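Local coordinates for protein P domain of VP1 (Norovirus Hu/GI.7/TCH-060/USA/2003, PDB 4P26) that forms the protruding domain of the norovirus capsid protein, a dimer that binds fucose- and N-acetylgalactosamine-containing glycans and so probably attaches the virus to host cells, at residues A91-A96 with S185-P190; C106-S111 with G156-V161. All coordinates share one frame; numbering follows the deposited sequence.

Interaction 1 of 2, residues A91-A96 with S185-P190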
# COMPACT_ATOMS: atom_id res chain seq x y z
N ALA A 91 -20.58 -7.06 12.94
CA ALA A 91 -21.10 -5.71 13.15
C ALA A 91 -21.01 -5.36 14.63
O ALA A 91 -21.70 -5.94 15.47
CB ALA A 91 -22.53 -5.61 12.67
N PHE A 92 -20.12 -4.43 14.96
CA PHE A 92 -19.88 -4.06 16.34
C PHE A 92 -19.74 -2.55 16.47
O PHE A 92 -20.73 -1.84 16.59
CB PHE A 92 -18.66 -4.80 16.90
CG PHE A 92 -18.28 -4.38 18.29
CD1 PHE A 92 -19.22 -4.38 19.31
CD2 PHE A 92 -16.99 -3.98 18.58
CE1 PHE A 92 -18.88 -3.99 20.59
CE2 PHE A 92 -16.64 -3.59 19.86
CZ PHE A 92 -17.58 -3.59 20.87
N GLU A 93 -18.51 -2.05 16.44
CA GLU A 93 -18.30 -0.61 16.58
C GLU A 93 -17.51 -0.03 15.41
O GLU A 93 -16.70 0.88 15.58
CB GLU A 93 -17.69 -0.25 17.94
CG GLU A 93 -18.63 -0.55 19.11
CD GLU A 93 -18.24 0.14 20.42
OE1 GLU A 93 -17.13 0.70 20.51
OE2 GLU A 93 -19.07 0.11 21.36
N SER A 94 -17.77 -0.55 14.22
CA SER A 94 -17.18 -0.00 13.00
C SER A 94 -18.21 0.08 11.87
O SER A 94 -19.16 -0.69 11.85
CB SER A 94 -15.98 -0.85 12.56
OG SER A 94 -15.20 -1.22 13.68
N PRO A 95 -18.03 1.04 10.94
CA PRO A 95 -18.95 1.21 9.81
C PRO A 95 -18.96 0.04 8.84
O PRO A 95 -19.97 -0.15 8.17
CB PRO A 95 -18.39 2.45 9.10
CG PRO A 95 -17.68 3.20 10.17
CD PRO A 95 -17.06 2.14 11.04
N ALA A 96 -17.85 -0.70 8.76
CA ALA A 96 -17.66 -1.72 7.73
C ALA A 96 -16.37 -2.49 8.06
O ALA A 96 -15.70 -2.15 9.03
CB ALA A 96 -17.56 -1.05 6.35
N SER A 185 -27.17 2.91 13.57
CA SER A 185 -25.99 3.64 14.00
C SER A 185 -24.77 2.91 13.47
O SER A 185 -24.57 1.73 13.74
CB SER A 185 -25.93 3.72 15.53
OG SER A 185 -25.74 2.43 16.10
N THR A 186 -23.97 3.63 12.70
CA THR A 186 -22.85 3.01 11.97
C THR A 186 -21.47 3.27 12.59
O THR A 186 -20.45 2.85 12.03
CB THR A 186 -22.84 3.41 10.48
OG1 THR A 186 -22.77 4.84 10.36
CG2 THR A 186 -24.10 2.91 9.78
N HIS A 187 -21.44 3.96 13.73
CA HIS A 187 -20.20 4.18 14.49
C HIS A 187 -19.10 4.89 13.68
O HIS A 187 -17.94 4.47 13.66
CB HIS A 187 -19.68 2.85 15.05
CG HIS A 187 -20.71 2.08 15.81
ND1 HIS A 187 -20.63 1.87 17.17
CD2 HIS A 187 -21.86 1.47 15.41
CE1 HIS A 187 -21.68 1.17 17.57
NE2 HIS A 187 -22.44 0.92 16.52
N LEU A 188 -19.48 5.98 13.04
CA LEU A 188 -18.58 6.71 12.16
C LEU A 188 -17.50 7.45 12.93
O LEU A 188 -17.72 7.90 14.05
CB LEU A 188 -19.38 7.74 11.36
CG LEU A 188 -20.51 7.18 10.52
CD1 LEU A 188 -21.38 8.31 10.00
CD2 LEU A 188 -19.93 6.38 9.37
N ALA A 189 -16.32 7.56 12.32
CA ALA A 189 -15.34 8.54 12.78
C ALA A 189 -16.00 9.91 12.70
O ALA A 189 -16.73 10.19 11.75
CB ALA A 189 -14.10 8.50 11.90
N PRO A 190 -15.76 10.77 13.69
CA PRO A 190 -16.47 12.06 13.76
C PRO A 190 -16.04 13.03 12.67
O PRO A 190 -14.97 12.84 12.08
CB PRO A 190 -16.09 12.59 15.15
CG PRO A 190 -14.76 11.97 15.43
CD PRO A 190 -14.81 10.60 14.81

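Interaction 2 of 2, residues C106-S111 with G156-V161. With A2G (2-acetamido-2-deoxy-alpha-D-galactopyranose), chain E.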
# COMPACT_ATOMS: atom_id res chain seq x y z
N CYS A 106 -21.39 7.07 -5.22
CA CYS A 106 -20.99 6.73 -6.57
C CYS A 106 -21.00 5.21 -6.77
O CYS A 106 -21.08 4.45 -5.80
CB CYS A 106 -19.58 7.27 -6.86
SG CYS A 106 -18.30 6.71 -5.71
N ASP A 107 -20.93 4.77 -8.02
CA ASP A 107 -20.70 3.36 -8.33
C ASP A 107 -19.24 2.99 -8.12
O ASP A 107 -18.35 3.79 -8.40
CB ASP A 107 -21.10 3.05 -9.77
CG ASP A 107 -22.59 2.83 -9.94
OD1 ASP A 107 -23.39 3.28 -9.08
OD2 ASP A 107 -22.98 2.21 -10.96
N TRP A 108 -18.99 1.79 -7.60
CA TRP A 108 -17.63 1.29 -7.47
C TRP A 108 -17.42 0.17 -8.46
O TRP A 108 -18.35 -0.56 -8.80
CB TRP A 108 -17.35 0.73 -6.07
CG TRP A 108 -17.38 1.73 -4.96
CD1 TRP A 108 -17.41 3.09 -5.07
CD2 TRP A 108 -17.41 1.44 -3.56
NE1 TRP A 108 -17.44 3.66 -3.82
CE2 TRP A 108 -17.45 2.67 -2.87
CE3 TRP A 108 -17.41 0.25 -2.81
CZ2 TRP A 108 -17.48 2.75 -1.48
CZ3 TRP A 108 -17.45 0.33 -1.42
CH2 TRP A 108 -17.48 1.58 -0.78
N HIS A 109 -16.19 0.04 -8.92
CA HIS A 109 -15.81 -1.08 -9.75
C HIS A 109 -14.59 -1.73 -9.11
O HIS A 109 -13.51 -1.14 -9.07
CB HIS A 109 -15.59 -0.60 -11.19
CG HIS A 109 -16.76 0.14 -11.73
ND1 HIS A 109 -17.87 -0.49 -12.25
CD2 HIS A 109 -17.04 1.47 -11.76
CE1 HIS A 109 -18.76 0.41 -12.62
NE2 HIS A 109 -18.29 1.61 -12.33
N VAL A 110 -14.81 -2.93 -8.58
CA VAL A 110 -13.84 -3.59 -7.71
C VAL A 110 -13.31 -4.85 -8.39
O VAL A 110 -14.08 -5.73 -8.76
CB VAL A 110 -14.49 -3.98 -6.35
CG1 VAL A 110 -13.44 -4.49 -5.37
CG2 VAL A 110 -15.24 -2.79 -5.75
N SER A 111 -11.99 -4.93 -8.57
CA SER A 111 -11.37 -6.06 -9.24
C SER A 111 -10.97 -7.12 -8.22
O SER A 111 -10.09 -6.87 -7.38
CB SER A 111 -10.15 -5.61 -10.05
OG SER A 111 -9.66 -6.66 -10.88
N GLY A 156 -10.40 -8.37 -3.32
CA GLY A 156 -10.11 -7.40 -4.34
C GLY A 156 -9.88 -5.96 -3.92
O GLY A 156 -9.90 -5.64 -2.73
N THR A 157 -9.66 -5.12 -4.92
CA THR A 157 -9.28 -3.72 -4.70
C THR A 157 -10.13 -2.81 -5.58
O THR A 157 -10.41 -3.14 -6.73
CB THR A 157 -7.78 -3.49 -5.05
OG1 THR A 157 -6.95 -4.39 -4.29
CG2 THR A 157 -7.37 -2.05 -4.74
N LEU A 158 -10.53 -1.67 -5.02
CA LEU A 158 -11.23 -0.65 -5.78
C LEU A 158 -10.37 -0.23 -6.98
O LEU A 158 -9.24 0.24 -6.81
CB LEU A 158 -11.54 0.56 -4.89
CG LEU A 158 -12.37 1.68 -5.53
CD1 LEU A 158 -13.79 1.21 -5.85
CD2 LEU A 158 -12.39 2.92 -4.64
N ALA A 159 -10.91 -0.41 -8.18
CA ALA A 159 -10.16 -0.12 -9.40
C ALA A 159 -10.48 1.27 -9.94
O ALA A 159 -9.59 2.02 -10.33
CB ALA A 159 -10.44 -1.18 -10.47
N TRP A 160 -11.77 1.61 -9.96
CA TRP A 160 -12.22 2.92 -10.41
C TRP A 160 -13.64 3.21 -9.96
O TRP A 160 -14.36 2.30 -9.52
CB TRP A 160 -12.10 3.06 -11.93
CG TRP A 160 -12.84 2.02 -12.76
CD1 TRP A 160 -12.48 0.71 -12.96
CD2 TRP A 160 -14.02 2.23 -13.55
NE1 TRP A 160 -13.37 0.09 -13.80
CE2 TRP A 160 -14.33 0.99 -14.18
CE3 TRP A 160 -14.86 3.33 -13.77
CZ2 TRP A 160 -15.44 0.84 -15.01
CZ3 TRP A 160 -15.96 3.17 -14.61
CH2 TRP A 160 -16.24 1.93 -15.21
N VAL A 161 -14.05 4.48 -10.04
CA VAL A 161 -15.39 4.88 -9.63
C VAL A 161 -16.09 5.69 -10.73
O VAL A 161 -15.44 6.28 -11.59
CB VAL A 161 -15.39 5.68 -8.32
CG1 VAL A 161 -14.75 4.87 -7.18
CG2 VAL A 161 -14.66 7.01 -8.51
O5 A2G E . -22.72 4.52 -16.28
C1 A2G E . -22.37 3.15 -16.54
C2 A2G E . -21.38 2.67 -15.49
N2 A2G E . -21.03 1.27 -15.76
C3 A2G E . -22.00 2.79 -14.11
O3 A2G E . -21.02 2.46 -13.12
C4 A2G E . -22.49 4.21 -13.90
O4 A2G E . -21.37 5.11 -13.86
C5 A2G E . -23.42 4.61 -15.03
C6 A2G E . -23.91 6.04 -14.82
O6 A2G E . -24.60 6.49 -15.99
C7 A2G E . -19.96 0.93 -16.49
O7 A2G E . -19.63 -0.23 -16.73
C8 A2G E . -19.14 2.10 -17.02

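Interaction 1 of 2, residues A91-A96 with S185-P190
His-187 lays its imidazole across the backbone of Phe-92 and Glu-93, and this ring-on-backbone contact accounts for much of the meeting between two loop segments. CA of Glu-93 stands 3.8 Å from the centroid of the His-187 ring and 27° off its normal, which meets the definition of a CH-pi contact. The carbonyl O of Phe-92 lies over the same face, displaced toward the rim and 3.2 Å from NE2 of His-187, but the angle is too poor for a hydrogen bond. The ring reaches this place because CG of His-187 is anti to its own carbonyl carbon (chi1 -52°), on a backbone with positive phi. The Glu-93 side chain passes obliquely beside the ring, its CG 3.7 Å from ND1 of His-187, and runs on extended, with its carboxylate plane 29° from the imidazole. The same CG covers the centre of the Phe-92 ring, so this methylene lies between two aromatic groups.

Close backbone and apolar contacts round Pro-95 make up a second group. O of Thr-186 approaches CA of Pro-95 at 3.1 Å in a CA-H...O contact that is strongly bent at the hydrogen. The proline nitrogen is near that oxygen too, but carries no hydrogen to give. The proline ring also has an apolar partner: CG of Pro-95 meets CD2 of Leu-188 at 4.0 Å. No hydrogen bond links the segments, which bury 261 Å² between them.

Around this contact, Tyr-178 touches both Pro-95 and Leu-188, while Gln-42 accepts a hydrogen bond from the backbone of Ala-189. The site is a loop-loop junction at the surface, joining the connection between strands 77-82 and 107-114 to that between strands 153-162 and 200-207.

Interaction 2 of 2, residues C106-S111 with G156-V161
A classic beta bulge interrupts the antiparallel pairing of strands 107-111 and 156-161 beside the glycan site. Ala-159 and Trp-160 both face His-109: the nitrogen of Ala-159 reaches O of His-109 at 2.8 Å, in the carbonyl plane, whereas the bond from N of Trp-160 to the same oxygen is weak. The register therefore shifts by one before Val-110 pairs with Leu-158, and the segment axes run at 137°.

On the face carrying His-109 and Trp-160, the imidazole stacks on the six-membered indole ring, centroids 3.7 Å apart and planes at 16°. CB of His-109 lies over the five-membered ring at 3.6 Å from its centroid. Trp-160 brings its indole against one face of the histidine ring by setting CG between its backbone N and carbonyl carbon (chi1 57°). Hydrogen bonds from ND1 to Asp-128 and between NE2 and Ser-162 fix the imidazole's rotation.

The other face is apolar: CD1 of Leu-158 packs 3.6 Å from CB of Trp-108, and CG1 of Val-161 sits 3.8 Å from CD1 of Trp-108.

O3 of the N-acetylgalactosamine donates to OD2 of Asp-107 at 2.9 Å and lies in plane at the His-109 ring edge, while the sugar's acetamido methyl C8 comes 3.4 Å from CH2 at the Trp-160 edge. Ser-162 OG and Pro-163 O also hydrogen-bond the sugar, consistent with a norovirus P-domain glycan site.

In the fold
Interaction 2 is nested within the loop that interaction 1 closes: along the chain come 91-96, 106-111, 156-161 and 185-190. Their centres are 22 Å apart and their nearest atoms about 8 Å, so they do not meet directly. Interaction 2 pairs two neighbouring inner strands, 107-114 and 153-162, of the six-stranded antiparallel sheet, whereas interaction 1 joins a loop leading into strand 107-114 with a loop following strand 153-162. Both belong to the C-terminal part of the calicivirus coat protein. The contrast is between a buried strand pair that contributes directly to glycan binding and a surface loop junction that ties together the chain entering and leaving this strand pair.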